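Probable porin (Pseudomonas aeruginosa, PDB 4FSO) probably acts as an outer-membrane porin, a beta-barrel channel that lets small solutes diffuse across the outer membrane. Local coordinates at residues P127-D133 with L291-Y297; V218-R222 with M288-D292. All blocks are in the same frame, centred on the assembly; numbering follows the deposited sequence.

Overall arrangement
The chain forms a curled antiparallel beta barrel, and both contacts involve the long loop between strands 273-283 and 313-322. Contact 2 (218-222 with 288-292) fixes the first part of this loop to the inner face of the barrel wall. Contact 1 (127-133 with 291-297) joins the next part to another infolded loop, close to the centre of the chain. The two share Leu291 and Asp292, and their centres lie 10 Å apart; they also pack directly, Pro296 CD lying 3.3 Å from Tyr290 CE2. Infolded loops like these narrow the channel in OprD-family porins. A bound calcium ion lies about 5 Å from the side chain of Tyr290 and about 11 Å from that of Asn295.

Contact 1. Residues P127-D133 with L291-Y297; sequences PLLKYND and LDGSNPY
Two loops folded into the lumen of the barrel meet here as a short antiparallel beta pairing, consistent with the inward loops that constrict the channel in OprD-family porins. Residues 127-128 form a turn-like bend before the strand 129-131; opposite it, 294-295 is extended. Leu291 (chi1 m, chi2 t) opens the second segment, its CD1 3.6 Å from CD1 of Leu129, whose side chain is t,t. A type II turn follows from Leu291 to Ser294, with Gly293 at phi 92°, psi 12°, where a CB would jam against Asp292 O, so glycine suits this third position. Leu291 O accepts a weak bond from Ser294 N at 3.0 Å and a short one from Ser294 OG at 2.6 Å, which the p rotamer of the serine permits. Gly293 O accepts Asn132 N at 3.3 Å and also the hydroxyl of Thr139. Ser294 faces Tyr131 as a non-hydrogen-bonded pair, CA to CA 4.7 Å; Ser294 CB touches Leu129 CD2 at 3.6 Å, and Ser294 CA makes a CA-H...O contact of 3.1 Å with Lys130 O. The same Lys130 O takes the bond from Asn295 N at 3.2 Å. Beyond this point the strands spread: Asn295 O and Lys130 N are 4.2 Å apart, and a water fills the gap, 2.7 Å from Asn295 O and 3.3 Å from Lys130 N. Pro296 turns away, and Tyr297 (chi1 t) returns its ring to the first segment, held also by a cation-pi contact with Arg242. Tyr297 CD1 lies 3.7 Å from Lys130 CG, and Tyr297 CD2 lies 3.9 Å from Pro127 CB.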
loop_
_atom_site.group_PDB
_atom_site.type_symbol
_atom_site.label_atom_id
_atom_site.label_comp_id
_atom_site.label_asym_id
_atom_site.label_seq_id
_atom_site.Cartn_x
_atom_site.Cartn_y
_atom_site.Cartn_z
ATOM N N PRO A 127 -7.000 2.352 -3.925
ATOM C CA PRO A 127 -6.922 3.525 -3.027
ATOM C C PRO A 127 -7.563 3.384 -1.634
ATOM O O PRO A 127 -7.008 3.913 -0.673
ATOM C CB PRO A 127 -7.623 4.625 -3.842
ATOM C CG PRO A 127 -7.275 4.259 -5.250
ATOM C CD PRO A 127 -7.449 2.753 -5.270
ATOM N N LEU A 128 -8.695 2.690 -1.524
ATOM C CA LEU A 128 -9.351 2.518 -0.233
ATOM C C LEU A 128 -8.709 1.370 0.581
ATOM O O LEU A 128 -8.861 1.293 1.807
ATOM C CB LEU A 128 -10.863 2.333 -0.436
ATOM C CG LEU A 128 -11.801 3.561 -0.552
ATOM C CD1 LEU A 128 -11.157 4.794 -1.124
ATOM C CD2 LEU A 128 -13.008 3.233 -1.387
ATOM N N LEU A 129 -7.969 0.498 -0.106
ATOM C CA LEU A 129 -7.245 -0.601 0.543
ATOM C C LEU A 129 -5.969 -1.009 -0.240
ATOM O O LEU A 129 -6.030 -1.781 -1.212
ATOM C CB LEU A 129 -8.176 -1.816 0.756
ATOM C CG LEU A 129 -7.887 -2.847 1.874
ATOM C CD1 LEU A 129 -8.822 -4.049 1.774
ATOM C CD2 LEU A 129 -6.436 -3.340 1.934
ATOM N N LYS A 130 -4.821 -0.480 0.168
ATOM C CA LYS A 130 -3.535 -0.941 -0.377
ATOM C C LYS A 130 -3.138 -2.084 0.498
ATOM O O LYS A 130 -2.931 -1.869 1.684
ATOM C CB LYS A 130 -2.426 0.117 -0.231
ATOM C CG LYS A 130 -2.586 1.346 -1.079
ATOM C CD LYS A 130 -2.777 0.986 -2.546
ATOM C CE LYS A 130 -1.468 0.763 -3.305
ATOM N NZ LYS A 130 -1.740 0.694 -4.791
ATOM N N TYR A 131 -3.019 -3.290 -0.034
ATOM C CA TYR A 131 -2.557 -4.371 0.832
ATOM C C TYR A 131 -1.105 -4.071 1.219
ATOM O O TYR A 131 -0.305 -3.500 0.425
ATOM C CB TYR A 131 -2.691 -5.749 0.179
ATOM C CG TYR A 131 -1.511 -6.125 -0.688
ATOM C CD1 TYR A 131 -1.224 -5.405 -1.838
ATOM C CD2 TYR A 131 -0.683 -7.197 -0.356
ATOM C CE1 TYR A 131 -0.154 -5.730 -2.627
ATOM C CE2 TYR A 131 0.392 -7.538 -1.147
ATOM C CZ TYR A 131 0.649 -6.794 -2.284
ATOM O OH TYR A 131 1.711 -7.091 -3.104
ATOM N N ASN A 132 -0.792 -4.405 2.465
ATOM C CA ASN A 132 0.513 -4.114 3.027
ATOM C C ASN A 132 1.515 -5.215 2.693
ATOM O O ASN A 132 1.223 -6.408 2.835
ATOM C CB ASN A 132 0.414 -3.892 4.535
ATOM C CG ASN A 132 1.703 -3.332 5.131
ATOM O OD1 ASN A 132 2.588 -2.845 4.408
ATOM N ND2 ASN A 132 1.808 -3.384 6.456
ATOM N N ASP A 133 2.694 -4.788 2.246
ATOM C CA ASP A 133 3.744 -5.681 1.760
ATOM C C ASP A 133 4.953 -5.700 2.700
ATOM O O ASP A 133 6.013 -6.210 2.347
ATOM C CB ASP A 133 4.177 -5.232 0.355
ATOM C CG ASP A 133 3.668 -3.825 -0.002
ATOM O OD1 ASP A 133 3.664 -2.944 0.889
ATOM O OD2 ASP A 133 3.265 -3.602 -1.170
ATOM N N LEU A 291 -7.766 0.446 6.963
ATOM C CA LEU A 291 -7.834 -0.936 7.459
ATOM C C LEU A 291 -6.505 -1.464 8.017
ATOM O O LEU A 291 -5.422 -1.226 7.454
ATOM C CB LEU A 291 -8.313 -1.878 6.354
ATOM C CG LEU A 291 -9.683 -1.511 5.810
ATOM C CD1 LEU A 291 -10.152 -2.579 4.830
ATOM C CD2 LEU A 291 -10.671 -1.287 6.974
ATOM N N ASP A 292 -6.597 -2.165 9.143
ATOM C CA ASP A 292 -5.482 -2.950 9.630
ATOM C C ASP A 292 -5.099 -3.946 8.522
ATOM O O ASP A 292 -5.967 -4.619 7.954
ATOM C CB ASP A 292 -5.900 -3.687 10.894
ATOM C CG ASP A 292 -4.736 -4.007 11.788
ATOM O OD1 ASP A 292 -3.590 -3.884 11.334
ATOM O OD2 ASP A 292 -4.962 -4.376 12.955
ATOM N N GLY A 293 -3.810 -4.024 8.209
ATOM C CA GLY A 293 -3.350 -4.842 7.107
ATOM C C GLY A 293 -3.263 -4.066 5.808
ATOM O O GLY A 293 -3.112 -4.639 4.732
ATOM N N SER A 294 -3.375 -2.750 5.909
ATOM C CA SER A 294 -3.200 -1.891 4.751
ATOM C C SER A 294 -2.256 -0.742 5.067
ATOM O O SER A 294 -1.820 -0.567 6.206
ATOM C CB SER A 294 -4.543 -1.336 4.260
ATOM O OG SER A 294 -5.013 -0.293 5.093
ATOM N N ASN A 295 -1.935 0.034 4.039
ATOM C CA ASN A 295 -1.228 1.287 4.231
ATOM C C ASN A 295 -2.115 2.376 3.692
ATOM O O ASN A 295 -2.805 2.168 2.696
ATOM C CB ASN A 295 0.100 1.308 3.467
ATOM C CG ASN A 295 0.912 0.041 3.662
ATOM O OD1 ASN A 295 1.057 -0.457 4.791
ATOM N ND2 ASN A 295 1.456 -0.488 2.560
ATOM N N PRO A 296 -2.099 3.548 4.336
ATOM C CA PRO A 296 -2.862 4.638 3.735
ATOM C C PRO A 296 -2.159 5.079 2.452
ATOM O O PRO A 296 -0.943 5.221 2.392
ATOM C CB PRO A 296 -2.814 5.722 4.808
ATOM C CG PRO A 296 -1.518 5.468 5.533
ATOM C CD PRO A 296 -1.313 3.983 5.506
ATOM N N TYR A 297 -2.947 5.280 1.415
ATOM C CA TYR A 297 -2.444 5.613 0.095
ATOM C C TYR A 297 -2.123 7.104 -0.003
ATOM O O TYR A 297 -2.799 7.856 -0.706
ATOM C CB TYR A 297 -3.521 5.232 -0.905
ATOM C CG TYR A 297 -3.118 5.201 -2.343
ATOM C CD1 TYR A 297 -1.934 4.606 -2.748
ATOM C CD2 TYR A 297 -3.952 5.737 -3.312
ATOM C CE1 TYR A 297 -1.580 4.570 -4.079
ATOM C CE2 TYR A 297 -3.611 5.709 -4.647
ATOM C CZ TYR A 297 -2.428 5.120 -5.031
ATOM O OH TYR A 297 -2.108 5.088 -6.368
HETATM O O HOH W 1 -5.472 1.704 2.488
#

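Contact 2. Residues V218-R222 with M288-D292; sequences VYRQR and MPYLD
Tyr219 begins the strand in an extended conformation (phi -160°, psi 150°) and points its side chain at the irregular segment 288-292, with CA 7.8 Å from CA of Pro289. With chi1 p and chi2 near 84°, the ring lays one face over the proline: Pro289 CB sits 4.0 Å from the ring centroid, 12° off the normal, a CH-pi contact, while Tyr219 CD1 is 4.0 Å from Pro289 CG. The hydroxyl reaches further along the loop, Tyr219 OH approaching Tyr290 CA and Leu291 CD2 at 3.6 Å each. Arg220 points away and pairs with Glu247 of the adjacent strand. In this OprD-family barrel the lumen-facing Tyr219 and Gln221 of strand 219-231 hold the infolded loop, whereas Arg220 between them faces outward. Gln221 points inward again with chi1 and chi2 both t, and its NE2 donates to Pro289 O at 3.0 Å with an N-H...O angle of 161°; the same amide nitrogen also bonds to the hydroxyl of Ser246. Met288, in an all-t rotamer, brings its CE to 3.8 Å from Gln221 NE2. Tyr290 turns away from the strand, stacking on His178, with its hydroxyl bonded to Asp306.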
loop_
_atom_site.group_PDB
_atom_site.type_symbol
_atom_site.label_atom_id
_atom_site.label_comp_id
_atom_site.label_asym_id
_atom_site.label_seq_id
_atom_site.Cartn_x
_atom_site.Cartn_y
_atom_site.Cartn_z
ATOM N N VAL A 218 -18.270 1.665 11.060
ATOM C CA VAL A 218 -17.102 2.349 11.547
ATOM C C VAL A 218 -17.022 3.656 10.789
ATOM O O VAL A 218 -17.085 4.738 11.383
ATOM C CB VAL A 218 -15.847 1.510 11.303
ATOM C CG1 VAL A 218 -14.554 2.260 11.755
ATOM C CG2 VAL A 218 -16.000 0.162 11.993
ATOM N N TYR A 219 -16.904 3.550 9.469
ATOM C CA TYR A 219 -16.568 4.715 8.659
ATOM C C TYR A 219 -16.926 4.561 7.208
ATOM O O TYR A 219 -16.926 3.453 6.647
ATOM C CB TYR A 219 -15.068 5.105 8.793
ATOM C CG TYR A 219 -14.041 4.287 7.981
ATOM C CD1 TYR A 219 -13.761 4.591 6.651
ATOM C CD2 TYR A 219 -13.316 3.246 8.571
ATOM C CE1 TYR A 219 -12.825 3.870 5.931
ATOM C CE2 TYR A 219 -12.352 2.516 7.857
ATOM C CZ TYR A 219 -12.111 2.828 6.538
ATOM O OH TYR A 219 -11.178 2.090 5.821
ATOM N N ARG A 220 -17.229 5.704 6.611
ATOM C CA ARG A 220 -17.332 5.819 5.170
ATOM C C ARG A 220 -16.228 6.759 4.658
ATOM O O ARG A 220 -15.788 7.684 5.353
ATOM C CB ARG A 220 -18.742 6.267 4.738
ATOM C CG ARG A 220 -19.321 7.454 5.496
ATOM C CD ARG A 220 -20.753 7.812 5.014
ATOM N NE ARG A 220 -21.810 6.980 5.612
ATOM C CZ ARG A 220 -22.763 7.430 6.430
ATOM N NH1 ARG A 220 -22.815 8.716 6.760
ATOM N NH2 ARG A 220 -23.672 6.592 6.920
ATOM N N GLN A 221 -15.785 6.500 3.441
ATOM C CA GLN A 221 -14.664 7.194 2.874
ATOM C C GLN A 221 -14.874 7.388 1.361
ATOM O O GLN A 221 -15.253 6.459 0.653
ATOM C CB GLN A 221 -13.398 6.374 3.179
ATOM C CG GLN A 221 -12.076 7.024 2.808
ATOM C CD GLN A 221 -10.883 6.288 3.434
ATOM O OE1 GLN A 221 -10.295 5.386 2.830
ATOM N NE2 GLN A 221 -10.533 6.675 4.653
ATOM N N ARG A 222 -14.636 8.600 0.879
ATOM C CA ARG A 222 -14.652 8.886 -0.547
ATOM C C ARG A 222 -13.236 9.242 -0.982
ATOM O O ARG A 222 -12.412 9.702 -0.174
ATOM C CB ARG A 222 -15.558 10.078 -0.870
ATOM C CG ARG A 222 -17.030 9.907 -0.547
ATOM C CD ARG A 222 -17.847 11.081 -1.119
ATOM N NE ARG A 222 -17.703 12.321 -0.352
ATOM C CZ ARG A 222 -17.764 13.547 -0.874
ATOM N NH1 ARG A 222 -17.945 13.724 -2.181
ATOM N NH2 ARG A 222 -17.632 14.603 -0.084
ATOM N N MET A 288 -6.737 10.169 9.454
ATOM C CA MET A 288 -7.338 9.437 8.338
ATOM C C MET A 288 -7.520 7.943 8.665
ATOM O O MET A 288 -6.576 7.252 9.029
ATOM C CB MET A 288 -6.541 9.618 7.048
ATOM C CG MET A 288 -7.178 8.886 5.893
ATOM S SD MET A 288 -6.118 8.714 4.448
ATOM C CE MET A 288 -7.002 7.441 3.567
ATOM N N PRO A 289 -8.756 7.443 8.563
ATOM C CA PRO A 289 -8.932 6.030 8.913
ATOM C C PRO A 289 -8.513 5.081 7.772
ATOM O O PRO A 289 -8.590 5.429 6.607
ATOM C CB PRO A 289 -10.443 5.934 9.176
ATOM C CG PRO A 289 -11.038 6.968 8.266
ATOM C CD PRO A 289 -10.034 8.113 8.245
ATOM N N TYR A 290 -8.065 3.888 8.119
ATOM C CA TYR A 290 -7.858 2.855 7.124
ATOM C C TYR A 290 -7.810 1.496 7.784
ATOM O O TYR A 290 -7.824 1.406 9.015
ATOM C CB TYR A 290 -6.600 3.092 6.303
ATOM C CG TYR A 290 -5.324 3.345 7.080
ATOM C CD1 TYR A 290 -5.055 4.601 7.610
ATOM C CD2 TYR A 290 -4.354 2.345 7.228
ATOM C CE1 TYR A 290 -3.880 4.860 8.280
ATOM C CE2 TYR A 290 -3.158 2.593 7.913
ATOM C CZ TYR A 290 -2.931 3.862 8.433
ATOM O OH TYR A 290 -1.768 4.164 9.104
ATOM N N LEU A 291 -7.766 0.446 6.963
ATOM C CA LEU A 291 -7.834 -0.936 7.459
ATOM C C LEU A 291 -6.505 -1.464 8.017
ATOM O O LEU A 291 -5.422 -1.226 7.454
ATOM C CB LEU A 291 -8.313 -1.878 6.354
ATOM C CG LEU A 291 -9.683 -1.511 5.810
ATOM C CD1 LEU A 291 -10.152 -2.579 4.830
ATOM C CD2 LEU A 291 -10.671 -1.287 6.974
ATOM N N ASP A 292 -6.597 -2.165 9.143
ATOM C CA ASP A 292 -5.482 -2.950 9.630
ATOM C C ASP A 292 -5.099 -3.946 8.522
ATOM O O ASP A 292 -5.967 -4.619 7.954
ATOM C CB ASP A 292 -5.900 -3.687 10.894
ATOM C CG ASP A 292 -4.736 -4.007 11.788
ATOM O OD1 ASP A 292 -3.590 -3.884 11.334
ATOM O OD2 ASP A 292 -4.962 -4.376 12.955
#